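Local coordinates for PHOX (Pseudomonas fluorescens, PDB 3ZWU), which hydrolyses phosphate monoesters as an alkaline phosphatase, at a cluster of two oxo-bridged irons and calcium ions inside a beta-propeller, at residues A[190-195]-A[247-252]; A[194-199]-A[269-274]; A[88-93]-A[175-180]; A[290-295]-A[385-390]. All coordinates share one frame; numbering follows the deposited sequence. Where two conformers were deposited one is given.

Contact 1 (A[190-195]-A[247-252]). With FEO (mu-oxo-diiron), chain I; VO4 (vanadate ion), chain C.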
# COMPACT_ATOMS: atom_id res chain seq x y z
N LEU A 190 -2.93 6.16 -8.61
CA LEU A 190 -3.25 6.62 -7.27
C LEU A 190 -2.16 6.11 -6.34
O LEU A 190 -1.84 4.92 -6.38
CB LEU A 190 -4.61 6.12 -6.79
CG LEU A 190 -5.80 6.51 -7.65
CD1 LEU A 190 -7.09 5.98 -7.06
CD2 LEU A 190 -5.90 8.02 -7.82
N THR A 191 -1.55 7.01 -5.54
CA THR A 191 -0.56 6.65 -4.54
C THR A 191 -1.15 7.01 -3.19
O THR A 191 -1.85 8.02 -3.06
CB THR A 191 0.82 7.24 -4.82
OG1 THR A 191 1.74 6.68 -3.89
CG2 THR A 191 0.87 8.74 -4.72
N CYS A 192 -0.88 6.17 -2.19
CA CYS A 192 -1.49 6.26 -0.88
C CYS A 192 -0.51 6.61 0.20
O CYS A 192 0.45 5.88 0.40
CB CYS A 192 -2.17 4.94 -0.60
SG CYS A 192 -3.58 4.61 -1.67
N GLU A 193 -0.79 7.68 0.96
CA GLU A 193 0.04 8.11 2.08
C GLU A 193 -0.42 7.37 3.32
O GLU A 193 -1.56 7.55 3.74
CB GLU A 193 -0.07 9.62 2.28
CG GLU A 193 0.47 10.38 1.09
CD GLU A 193 0.13 11.85 1.03
OE1 GLU A 193 -0.71 12.32 1.83
OE2 GLU A 193 0.71 12.55 0.17
N GLU A 194 0.45 6.51 3.87
CA GLU A 194 0.10 5.67 5.01
C GLU A 194 0.62 6.19 6.33
O GLU A 194 -0.07 6.98 6.96
CB GLU A 194 0.54 4.23 4.73
CG GLU A 194 0.12 3.23 5.80
CD GLU A 194 0.84 1.90 5.70
OE1 GLU A 194 1.98 1.87 5.19
OE2 GLU A 194 0.29 0.89 6.19
N ASN A 195 1.85 5.83 6.74
CA ASN A 195 2.38 6.22 8.05
C ASN A 195 3.01 7.62 8.05
O ASN A 195 4.09 7.83 8.59
CB ASN A 195 3.33 5.16 8.57
CG ASN A 195 2.63 3.85 8.84
OD1 ASN A 195 2.85 2.84 8.17
ND2 ASN A 195 1.74 3.86 9.82
N GLY A 247 -1.67 12.23 4.42
CA GLY A 247 -2.58 11.14 4.76
C GLY A 247 -3.71 11.08 3.75
O GLY A 247 -4.83 10.73 4.12
N TRP A 248 -3.43 11.40 2.48
CA TRP A 248 -4.44 11.41 1.43
C TRP A 248 -4.05 10.47 0.29
O TRP A 248 -2.91 10.01 0.21
CB TRP A 248 -4.59 12.83 0.86
CG TRP A 248 -4.86 13.90 1.88
CD1 TRP A 248 -3.95 14.73 2.46
CD2 TRP A 248 -6.13 14.23 2.45
NE1 TRP A 248 -4.58 15.58 3.34
CE2 TRP A 248 -5.93 15.31 3.34
CE3 TRP A 248 -7.43 13.74 2.28
CZ2 TRP A 248 -6.98 15.91 4.04
CZ3 TRP A 248 -8.47 14.35 2.96
CH2 TRP A 248 -8.24 15.43 3.82
N VAL A 249 -5.01 10.23 -0.61
CA VAL A 249 -4.80 9.50 -1.84
C VAL A 249 -4.40 10.59 -2.84
O VAL A 249 -5.07 11.62 -2.92
CB VAL A 249 -6.07 8.74 -2.31
CG1 VAL A 249 -5.84 8.08 -3.67
CG2 VAL A 249 -6.49 7.71 -1.28
N VAL A 250 -3.29 10.38 -3.56
CA VAL A 250 -2.75 11.36 -4.49
C VAL A 250 -2.81 10.79 -5.89
O VAL A 250 -2.37 9.67 -6.13
CB VAL A 250 -1.31 11.73 -4.10
CG1 VAL A 250 -0.72 12.80 -5.03
CG2 VAL A 250 -1.25 12.18 -2.64
N GLU A 251 -3.34 11.58 -6.83
CA GLU A 251 -3.52 11.18 -8.21
C GLU A 251 -2.39 11.73 -9.07
O GLU A 251 -2.13 12.94 -9.05
CB GLU A 251 -4.89 11.64 -8.71
CG GLU A 251 -5.24 11.11 -10.08
CD GLU A 251 -6.68 11.30 -10.49
OE1 GLU A 251 -7.43 12.00 -9.77
OE2 GLU A 251 -7.06 10.76 -11.55
N ILE A 252 -1.74 10.85 -9.84
CA ILE A 252 -0.61 11.17 -10.70
C ILE A 252 -0.92 10.77 -12.14
O ILE A 252 -1.45 9.69 -12.37
CB ILE A 252 0.65 10.43 -10.18
CG1 ILE A 252 1.11 11.00 -8.83
CG2 ILE A 252 1.80 10.49 -11.21
CD1 ILE A 252 1.96 10.08 -8.00
FE1 FEO I . 2.97 0.44 4.12
FE2 FEO I . 0.39 -1.15 5.90
O FEO I . 1.89 -1.11 4.71
V VO4 C . 3.49 -1.54 6.37
O1 VO4 C . 4.73 -1.91 7.55
O2 VO4 C . 3.63 -3.01 5.41
O3 VO4 C . 4.13 -0.05 5.79
O4 VO4 C . 2.06 -1.50 7.35
O HOH W 1 4.06 -1.15 3.03
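E193 OE1 takes two backbone N-H groups from the opposite segment, G247 N at 2.8 Å and W248 N at 2.9 Å, where the antiparallel pair of strands 189-193 and 249-252 in the propeller gives way to loop. The W248 bond is nearly straight (175°) and arrives from above the carboxylate plane, whereas G247 comes in on the anti side. E193 OE2 turns to T175 and K263, so both oxygens of this buried carboxylate are engaged. With an alanine here, the N-H groups of G247 and W248 would probably lose their shared acceptor, and K263 and T175 this carboxylate partner. Between the strands proper, T191 and V250 form a hydrogen-bonded pair, T191 N to V250 O and V250 N to T191 O both 2.8 Å, and E193 N adds a longer bond to W248 O. L190 and C192 share a sheet face with V249 and E251, and there the CD2 branch of L190 reaches the CB and CG of E251. On the other face the T191 hydroxyl is hydrogen-bonded to N88. Its methyl, held between the backbone N and the carbonyl carbon, is turned toward the neighbouring strand, where T191 CG2 meets I252 CD1 at 3.7 Å.

Contact 2 (A[194-199]-A[269-274]). With CA (calcium ion), chain F; FEO (mu-oxo-diiron), chain I; VO4 (vanadate ion), chain C.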
# COMPACT_ATOMS: atom_id res chain seq x y z
N GLU A 194 0.45 6.51 3.87
CA GLU A 194 0.10 5.67 5.01
C GLU A 194 0.62 6.19 6.33
O GLU A 194 -0.07 6.98 6.96
CB GLU A 194 0.54 4.23 4.73
CG GLU A 194 0.12 3.23 5.80
CD GLU A 194 0.84 1.90 5.70
OE1 GLU A 194 1.98 1.87 5.19
OE2 GLU A 194 0.29 0.89 6.19
N ASN A 195 1.85 5.83 6.74
CA ASN A 195 2.38 6.22 8.05
C ASN A 195 3.01 7.62 8.05
O ASN A 195 4.09 7.83 8.59
CB ASN A 195 3.33 5.16 8.57
CG ASN A 195 2.63 3.85 8.84
OD1 ASN A 195 2.85 2.84 8.17
ND2 ASN A 195 1.74 3.86 9.82
N PHE A 196 2.28 8.58 7.48
CA PHE A 196 2.72 9.96 7.35
C PHE A 196 2.96 10.63 8.70
O PHE A 196 3.87 11.45 8.81
CB PHE A 196 1.71 10.78 6.51
CG PHE A 196 0.41 11.09 7.22
CD1 PHE A 196 -0.65 10.19 7.21
CD2 PHE A 196 0.27 12.26 7.95
CE1 PHE A 196 -1.82 10.46 7.91
CE2 PHE A 196 -0.92 12.55 8.61
CZ PHE A 196 -1.96 11.65 8.58
N THR A 197 2.16 10.27 9.72
CA THR A 197 2.28 10.86 11.05
C THR A 197 3.62 10.59 11.72
O THR A 197 4.06 11.40 12.53
CB THR A 197 1.16 10.37 11.96
OG1 THR A 197 1.16 8.94 11.98
CG2 THR A 197 -0.19 10.89 11.52
N ASP A 198 4.29 9.48 11.36
CA ASP A 198 5.60 9.12 11.90
C ASP A 198 6.65 10.20 11.66
O ASP A 198 7.60 10.30 12.44
CB ASP A 198 6.12 7.83 11.24
CG ASP A 198 5.33 6.58 11.57
OD1 ASP A 198 4.32 6.68 12.30
OD2 ASP A 198 5.73 5.49 11.10
N CYS A 199 6.51 10.96 10.57
CA CYS A 199 7.45 11.99 10.15
C CYS A 199 7.37 13.30 10.91
O CYS A 199 8.24 14.15 10.72
CB CYS A 199 7.30 12.24 8.65
SG CYS A 199 7.44 10.73 7.66
N ARG A 269 -8.97 11.36 4.86
CA ARG A 269 -7.63 11.37 5.42
C ARG A 269 -7.50 10.29 6.46
O ARG A 269 -8.25 10.27 7.44
CB ARG A 269 -7.31 12.73 6.02
CG ARG A 269 -6.01 12.79 6.81
CD ARG A 269 -5.60 14.22 7.07
NE ARG A 269 -4.55 14.29 8.08
CZ ARG A 269 -4.74 14.25 9.40
NH1 ARG A 269 -5.96 14.10 9.90
NH2 ARG A 269 -3.70 14.33 10.22
N PHE A 270 -6.52 9.41 6.26
CA PHE A 270 -6.19 8.32 7.18
C PHE A 270 -4.91 7.66 6.70
O PHE A 270 -4.25 8.22 5.81
CB PHE A 270 -7.37 7.35 7.36
CG PHE A 270 -8.06 6.83 6.13
CD1 PHE A 270 -7.61 5.69 5.50
CD2 PHE A 270 -9.24 7.42 5.67
CE1 PHE A 270 -8.30 5.15 4.41
CE2 PHE A 270 -9.92 6.89 4.58
CZ PHE A 270 -9.45 5.76 3.96
N LYS A 271 -4.48 6.55 7.31
CA LYS A 271 -3.23 5.90 6.91
C LYS A 271 -3.55 4.92 5.80
O LYS A 271 -3.68 3.71 6.00
CB LYS A 271 -2.54 5.28 8.13
CG LYS A 271 -2.33 6.33 9.22
CD LYS A 271 -1.45 5.88 10.35
CE LYS A 271 -1.47 6.93 11.44
NZ LYS A 271 -0.73 6.50 12.66
N HIS A 272 -3.73 5.48 4.60
CA HIS A 272 -4.14 4.75 3.41
C HIS A 272 -3.13 3.71 2.98
O HIS A 272 -1.97 4.06 2.75
CB HIS A 272 -4.33 5.70 2.22
CG HIS A 272 -5.47 6.65 2.35
ND1 HIS A 272 -6.72 6.33 1.87
CD2 HIS A 272 -5.48 7.91 2.82
CE1 HIS A 272 -7.47 7.40 2.10
NE2 HIS A 272 -6.77 8.37 2.68
N GLU A 273 -3.57 2.46 2.77
CA GLU A 273 -2.70 1.42 2.26
C GLU A 273 -2.78 1.44 0.73
O GLU A 273 -1.81 1.83 0.09
CB GLU A 273 -3.08 0.04 2.81
CG GLU A 273 -2.11 -1.03 2.34
CD GLU A 273 -1.01 -1.40 3.31
OE1 GLU A 273 -1.06 -0.96 4.49
OE2 GLU A 273 -0.06 -2.09 2.88
N ASN A 274 -3.92 1.03 0.14
CA ASN A 274 -4.09 1.03 -1.31
C ASN A 274 -5.47 1.58 -1.67
O ASN A 274 -6.22 1.99 -0.77
CB ASN A 274 -3.80 -0.35 -1.91
CG ASN A 274 -4.97 -1.27 -2.14
OD1 ASN A 274 -5.88 -1.35 -1.31
ND2 ASN A 274 -4.89 -2.10 -3.18
CA CA F . 2.06 -2.98 3.30
FE1 FEO I . 2.97 0.44 4.12
FE2 FEO I . 0.39 -1.15 5.90
O FEO I . 1.89 -1.11 4.71
V VO4 C . 3.49 -1.54 6.37
O1 VO4 C . 4.73 -1.91 7.55
O2 VO4 C . 3.63 -3.01 5.41
O3 VO4 C . 4.13 -0.05 5.79
O4 VO4 C . 2.06 -1.50 7.35
O HOH W 2 1.81 5.71 11.85
O HOH W 3 2.14 -1.91 0.98
O HOH W 4 3.77 -4.19 2.05
O HOH W 1 4.06 -1.15 3.03
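The diiron-calcium site draws one carboxylate from each of these two loops, E194 from 194-199 and E273 from 269-274. E194 bridges the irons, OE1 on FE1 at 2.0 Å and OE2 on FE2, while E273 OE1 also binds FE2 and its OE2 goes to a calcium ion at 2.3 Å. The two side chains lie side by side and point the same way, their carboxylate planes nearly perpendicular (83°). Although E194 OE2 and E273 OE1 are 2.9 Å apart, both bind FE2, which probably offsets their like charges. A bend at chi2 (97°) turns the E273 carboxylate so that it spans FE2 and the calcium. K271 lays its extended aliphatic chain along the E194 carbonyl, with K271 CB 3.2 Å from E194 O. Its ammonium ends at T197, NZ to OG1 3.2 Å, and is also held by a salt bridge to E293 and a water bonded to D198. Farther out, R269 NH2 sits at the edge of the F196 ring, 3.6 Å from F196 CZ, and the R269 guanidinium is secured by I369 O. Two irons and a calcium linked by a central oxide, with glutamates spanning pairs of metals, form the cofactor characteristic of PhoX phosphatases.

Contact 3 (A[88-93]-A[175-180]). With FEO (mu-oxo-diiron), chain I; VO4 (vanadate ion), chain C.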
# COMPACT_ATOMS: atom_id res chain seq x y z
N ASN A 88 5.75 3.23 -6.00
CA ASN A 88 5.85 3.96 -4.75
C ASN A 88 7.17 3.70 -4.07
O ASN A 88 7.71 2.60 -4.16
CB ASN A 88 4.75 3.56 -3.78
CG ASN A 88 3.39 3.98 -4.22
OD1 ASN A 88 3.22 4.75 -5.17
ND2 ASN A 88 2.38 3.53 -3.51
N ASN A 89 7.63 4.68 -3.31
CA ASN A 89 8.84 4.61 -2.50
C ASN A 89 8.38 5.02 -1.11
O ASN A 89 8.09 6.19 -0.88
CB ASN A 89 9.89 5.54 -3.05
CG ASN A 89 10.32 5.14 -4.43
OD1 ASN A 89 10.18 5.91 -5.39
ND2 ASN A 89 10.92 3.96 -4.56
N GLU A 90 8.23 4.05 -0.22
CA GLU A 90 7.59 4.28 1.07
C GLU A 90 8.41 4.97 2.13
O GLU A 90 7.91 5.88 2.78
CB GLU A 90 7.03 2.96 1.60
CG GLU A 90 6.06 3.17 2.75
CD GLU A 90 5.52 1.89 3.34
OE1 GLU A 90 6.32 0.95 3.56
OE2 GLU A 90 4.30 1.85 3.63
N TYR A 91 9.60 4.48 2.39
CA TYR A 91 10.42 5.05 3.45
C TYR A 91 11.88 4.75 3.18
O TYR A 91 12.19 4.35 2.06
CB TYR A 91 9.93 4.59 4.85
CG TYR A 91 10.10 3.12 5.18
CD1 TYR A 91 9.27 2.16 4.62
CD2 TYR A 91 11.03 2.70 6.13
CE1 TYR A 91 9.39 0.82 4.95
CE2 TYR A 91 11.15 1.36 6.48
CZ TYR A 91 10.32 0.42 5.90
OH TYR A 91 10.38 -0.91 6.25
N THR A 92 12.77 5.01 4.13
CA THR A 92 14.19 4.75 3.90
C THR A 92 14.79 4.07 5.11
O THR A 92 14.22 4.08 6.20
CB THR A 92 14.91 6.03 3.49
OG1 THR A 92 16.25 5.69 3.13
CG2 THR A 92 14.92 7.10 4.59
N ASN A 93 15.95 3.47 4.89
CA ASN A 93 16.69 2.72 5.89
C ASN A 93 17.91 3.54 6.24
O ASN A 93 18.87 3.57 5.47
CB ASN A 93 17.06 1.36 5.31
CG ASN A 93 15.91 0.73 4.57
OD1 ASN A 93 14.86 0.45 5.16
ND2 ASN A 93 16.02 0.57 3.26
N THR A 175 4.66 14.22 -1.24
CA THR A 175 3.92 13.03 -0.90
C THR A 175 5.02 12.10 -0.39
O THR A 175 6.08 12.01 -1.01
CB THR A 175 3.09 12.48 -2.06
OG1 THR A 175 2.37 11.34 -1.58
CG2 THR A 175 3.91 12.10 -3.27
N PHE A 176 4.84 11.54 0.79
CA PHE A 176 5.84 10.67 1.40
C PHE A 176 5.12 9.56 2.15
O PHE A 176 3.89 9.59 2.25
CB PHE A 176 6.81 11.48 2.27
CG PHE A 176 6.15 12.40 3.27
CD1 PHE A 176 5.65 11.91 4.46
CD2 PHE A 176 6.05 13.76 3.02
CE1 PHE A 176 5.04 12.76 5.38
CE2 PHE A 176 5.44 14.61 3.94
CZ PHE A 176 4.92 14.10 5.10
N GLN A 177 5.86 8.53 2.60
CA GLN A 177 5.26 7.36 3.26
C GLN A 177 4.25 6.71 2.30
O GLN A 177 3.20 6.22 2.71
CB GLN A 177 4.68 7.72 4.63
CG GLN A 177 5.76 8.02 5.67
CD GLN A 177 6.56 6.82 6.16
OE1 GLN A 177 6.11 5.68 6.06
NE2 GLN A 177 7.70 7.02 6.74
N ASN A 178 4.63 6.68 1.01
CA ASN A 178 3.79 6.16 -0.07
C ASN A 178 3.79 4.66 0.00
O ASN A 178 4.79 4.01 -0.28
CB ASN A 178 4.28 6.62 -1.42
CG ASN A 178 4.22 8.11 -1.52
OD1 ASN A 178 5.05 8.79 -0.93
ND2 ASN A 178 3.16 8.64 -2.10
N CYS A 179 2.66 4.12 0.42
CA CYS A 179 2.51 2.71 0.67
C CYS A 179 2.06 1.95 -0.57
O CYS A 179 2.92 1.56 -1.36
CB CYS A 179 1.56 2.52 1.85
SG CYS A 179 1.28 0.79 2.29
N ALA A 180 0.76 1.78 -0.81
CA ALA A 180 0.35 1.07 -2.00
C ALA A 180 -0.46 1.94 -2.96
O ALA A 180 -0.38 3.18 -2.87
CB ALA A 180 -0.33 -0.24 -1.65
FE1 FEO I . 2.97 0.44 4.12
FE2 FEO I . 0.39 -1.15 5.90
O FEO I . 1.89 -1.11 4.71
V VO4 C . 3.49 -1.54 6.37
O1 VO4 C . 4.73 -1.91 7.55
O2 VO4 C . 3.63 -3.01 5.41
O3 VO4 C . 4.13 -0.05 5.79
O4 VO4 C . 2.06 -1.50 7.35
O HOH W 5 3.88 4.28 5.15
O HOH W 1 4.06 -1.15 3.03
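E90 and C179 converge on one iron through matching first torsions: E90 CG lies anti to its backbone N (chi1 -166°) and its chain runs on extended, while C179 SG takes the same position on its own residue (chi1 -180°). The carboxylate and the cysteine sulfur arrive together at FE1, E90 OE2 at 2.0 Å and C179 SG at 2.5 Å. C179 CB packs against E90 OE2, and E194, the bridging oxide, a vanadate oxygen and a water complete the surroundings of the same iron. Another water lies within hydrogen-bonding distance of E90 OE2 and Q177 OE1, between the iron ligand and a second-shell amide. Q177, bent at chi2, folds its amide back against Y91 CB, and its backbone draws close to E90 through a CA-H...O contact, Q177 CA to E90 O 3.1 Å. The carbonyl of N178 is packed against the base of the E90 side chain, 3.1 Å from E90 CB. Two residues before E90, N88 directs ND2 at the backbone of the strand that carries the cysteine. Its bond to C179 O, 3.0 Å, is almost straight at the hydrogen (175°) and lies in the N88 amide plane, yet it meets the carbonyl from above its plane; a weak second bond goes to A180 O. N88 OD1 accepts from the Y189 hydroxyl, so both ends of this amide are fixed just behind the cysteine. The loop after strand 82-89 and the start of strand 178-183, from different sheets, supply a mixed glutamate-cysteine iron site, as belongs to the mu-oxo-diiron centre at the middle of the PhoX propeller.

Contact 4 (A[290-295]-A[385-390]). With CA (calcium ion), chain G; CA (calcium ion), chain F; FEO (mu-oxo-diiron), chain I; VO4 (vanadate ion), chain C.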
# COMPACT_ATOMS: atom_id res chain seq x y z
N GLY A 290 -8.34 0.73 2.65
CA GLY A 290 -8.05 0.28 4.00
C GLY A 290 -7.23 1.33 4.75
O GLY A 290 -6.43 2.05 4.13
N ASP A 291 -7.45 1.44 6.06
CA ASP A 291 -6.71 2.32 6.96
C ASP A 291 -5.85 1.39 7.80
O ASP A 291 -6.37 0.73 8.69
CB ASP A 291 -7.67 3.13 7.84
CG ASP A 291 -6.99 4.11 8.77
OD1 ASP A 291 -5.75 4.27 8.69
OD2 ASP A 291 -7.70 4.76 9.57
N ASP A 292 -4.54 1.29 7.50
CA ASP A 292 -3.70 0.35 8.22
C ASP A 292 -3.23 0.83 9.58
O ASP A 292 -2.20 1.48 9.71
CB ASP A 292 -2.49 -0.11 7.40
CG ASP A 292 -1.66 -1.16 8.11
OD1 ASP A 292 -2.05 -1.60 9.21
OD2 ASP A 292 -0.58 -1.50 7.60
N GLU A 293 -3.96 0.41 10.60
CA GLU A 293 -3.59 0.60 11.98
C GLU A 293 -4.46 -0.35 12.79
O GLU A 293 -5.58 -0.65 12.38
CB GLU A 293 -3.74 2.05 12.44
CG GLU A 293 -3.22 2.30 13.84
CD GLU A 293 -3.04 3.75 14.23
OE1 GLU A 293 -2.86 4.60 13.33
OE2 GLU A 293 -3.05 4.03 15.45
N ARG A 294 -3.92 -0.88 13.90
CA ARG A 294 -4.67 -1.82 14.74
C ARG A 294 -5.99 -1.18 15.16
O ARG A 294 -5.99 -0.09 15.73
CB ARG A 294 -3.88 -2.20 16.00
CG ARG A 294 -2.66 -3.09 15.74
CD ARG A 294 -1.97 -3.48 17.04
NE ARG A 294 -1.63 -2.32 17.87
CZ ARG A 294 -0.48 -1.64 17.86
NH1 ARG A 294 0.50 -1.99 17.03
NH2 ARG A 294 -0.31 -0.60 18.66
N GLY A 295 -7.12 -1.84 14.87
CA GLY A 295 -8.43 -1.35 15.27
C GLY A 295 -9.01 -0.23 14.41
O GLY A 295 -9.96 0.41 14.86
N ARG A 385 -5.96 -4.42 11.21
CA ARG A 385 -5.02 -3.83 10.27
C ARG A 385 -5.33 -4.09 8.79
O ARG A 385 -4.65 -4.90 8.14
CB ARG A 385 -3.61 -4.29 10.59
CG ARG A 385 -3.08 -3.77 11.91
CD ARG A 385 -1.62 -4.10 12.06
NE ARG A 385 -0.82 -3.47 11.00
CZ ARG A 385 0.42 -3.79 10.67
NH1 ARG A 385 1.06 -4.76 11.32
NH2 ARG A 385 1.04 -3.15 9.69
N PRO A 386 -6.32 -3.39 8.24
CA PRO A 386 -6.62 -3.54 6.83
C PRO A 386 -5.44 -3.06 6.00
O PRO A 386 -4.96 -1.94 6.20
CB PRO A 386 -7.84 -2.63 6.61
CG PRO A 386 -8.43 -2.43 7.93
CD PRO A 386 -7.33 -2.57 8.93
N GLU A 387 -4.94 -3.91 5.10
CA GLU A 387 -3.87 -3.51 4.20
C GLU A 387 -4.45 -3.49 2.78
O GLU A 387 -5.39 -2.72 2.57
CB GLU A 387 -2.57 -4.30 4.42
CG GLU A 387 -1.89 -3.92 5.73
CD GLU A 387 -0.40 -4.20 5.82
OE1 GLU A 387 -0.05 -5.37 6.08
OE2 GLU A 387 0.41 -3.27 5.62
N TRP A 388 -3.96 -4.27 1.82
CA TRP A 388 -4.42 -4.12 0.45
C TRP A 388 -5.78 -4.70 0.20
O TRP A 388 -6.14 -5.72 0.77
CB TRP A 388 -3.46 -4.75 -0.55
CG TRP A 388 -2.10 -4.13 -0.64
CD1 TRP A 388 -1.27 -3.81 0.40
CD2 TRP A 388 -1.31 -4.04 -1.83
NE1 TRP A 388 -0.02 -3.49 -0.08
CE2 TRP A 388 -0.02 -3.63 -1.44
CE3 TRP A 388 -1.57 -4.30 -3.18
CZ2 TRP A 388 1.00 -3.44 -2.36
CZ3 TRP A 388 -0.54 -4.14 -4.09
CH2 TRP A 388 0.72 -3.71 -3.68
N ILE A 389 -6.51 -4.05 -0.72
CA ILE A 389 -7.81 -4.47 -1.19
C ILE A 389 -7.72 -4.67 -2.70
O ILE A 389 -7.09 -3.86 -3.39
CB ILE A 389 -8.90 -3.43 -0.84
CG1 ILE A 389 -8.96 -3.22 0.68
CG2 ILE A 389 -10.27 -3.87 -1.40
CD1 ILE A 389 -9.87 -2.11 1.14
N VAL A 390 -8.33 -5.75 -3.21
CA VAL A 390 -8.39 -6.01 -4.65
C VAL A 390 -9.80 -6.43 -5.02
O VAL A 390 -10.53 -6.97 -4.19
CB VAL A 390 -7.34 -7.02 -5.16
CG1 VAL A 390 -5.94 -6.46 -5.06
CG2 VAL A 390 -7.45 -8.36 -4.44
CA CA G . 2.36 -4.72 6.46
CA CA F . 2.06 -2.98 3.30
FE1 FEO I . 2.97 0.44 4.12
FE2 FEO I . 0.39 -1.15 5.90
O FEO I . 1.89 -1.11 4.71
V VO4 C . 3.49 -1.54 6.37
O1 VO4 C . 4.73 -1.91 7.55
O2 VO4 C . 3.63 -3.01 5.41
O3 VO4 C . 4.13 -0.05 5.79
O4 VO4 C . 2.06 -1.50 7.35
O HOH W 6 -6.28 -0.53 1.23
O HOH W 7 3.33 -4.16 8.63
O HOH W 3 2.14 -1.91 0.98
O HOH W 4 3.77 -4.19 2.05
O HOH W 1 4.06 -1.15 3.03
O HOH W 8 2.13 -6.81 7.49
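The touching parts of 290-295 and 385-390 run in nearly opposite directions, 166° apart, with G290 beside P386 and D292 beside R385, and a water links G290 N to E387 O. G290 CA packs on P386 CB. D292 and R385 form a side-on salt bridge with their flat groups nearly coplanar (13°): R385 NE meets D292 OD1 at 2.9 Å and NH2 meets OD2 at 3.1 Å, each on a syn lone pair. D292 OD2 at the same time binds FE2, at 2.0 Å. The same NH2 lies 3.0 Å from vanadate O4, with that oxygen at the guanidinium edge, and donates to a water that coordinates calcium and bonds to the vanadate. E387 OE2 binds FE2 at 2.1 Å and also coordinates two calcium ions, one of which OE1 binds as well. A leucine in place of R385 would probably leave D292 OD1 without its mate, set the carboxylate freer to turn and remove a positive group from beside the vanadate. Because vanadate mimics phosphate, the arrangement is consistent with R385 helping to balance the charge of a bound phosphoryl group while orienting an iron ligand.

From the N terminus, contact 3 closes first, bringing the end of strand 82-89 back to the start of strand 178-183. After the turn into strand 189-193, contact 1 closes a loop of about 50 residues at strand 249-252. Contact 2 starts from the same stretch, sharing E194 and N195, and ends later at 269-274, so the two loops overlap; the G247 carbonyl, bonded to F270 N, ties them. Contact 4 follows in series, joining the loop after strand 284-290 to strand 386-391. N274 bonds to I389 and E273 O to A180 N, linking contact 2 to contacts 4 and 3. Three sheets thus converge on one metal cluster.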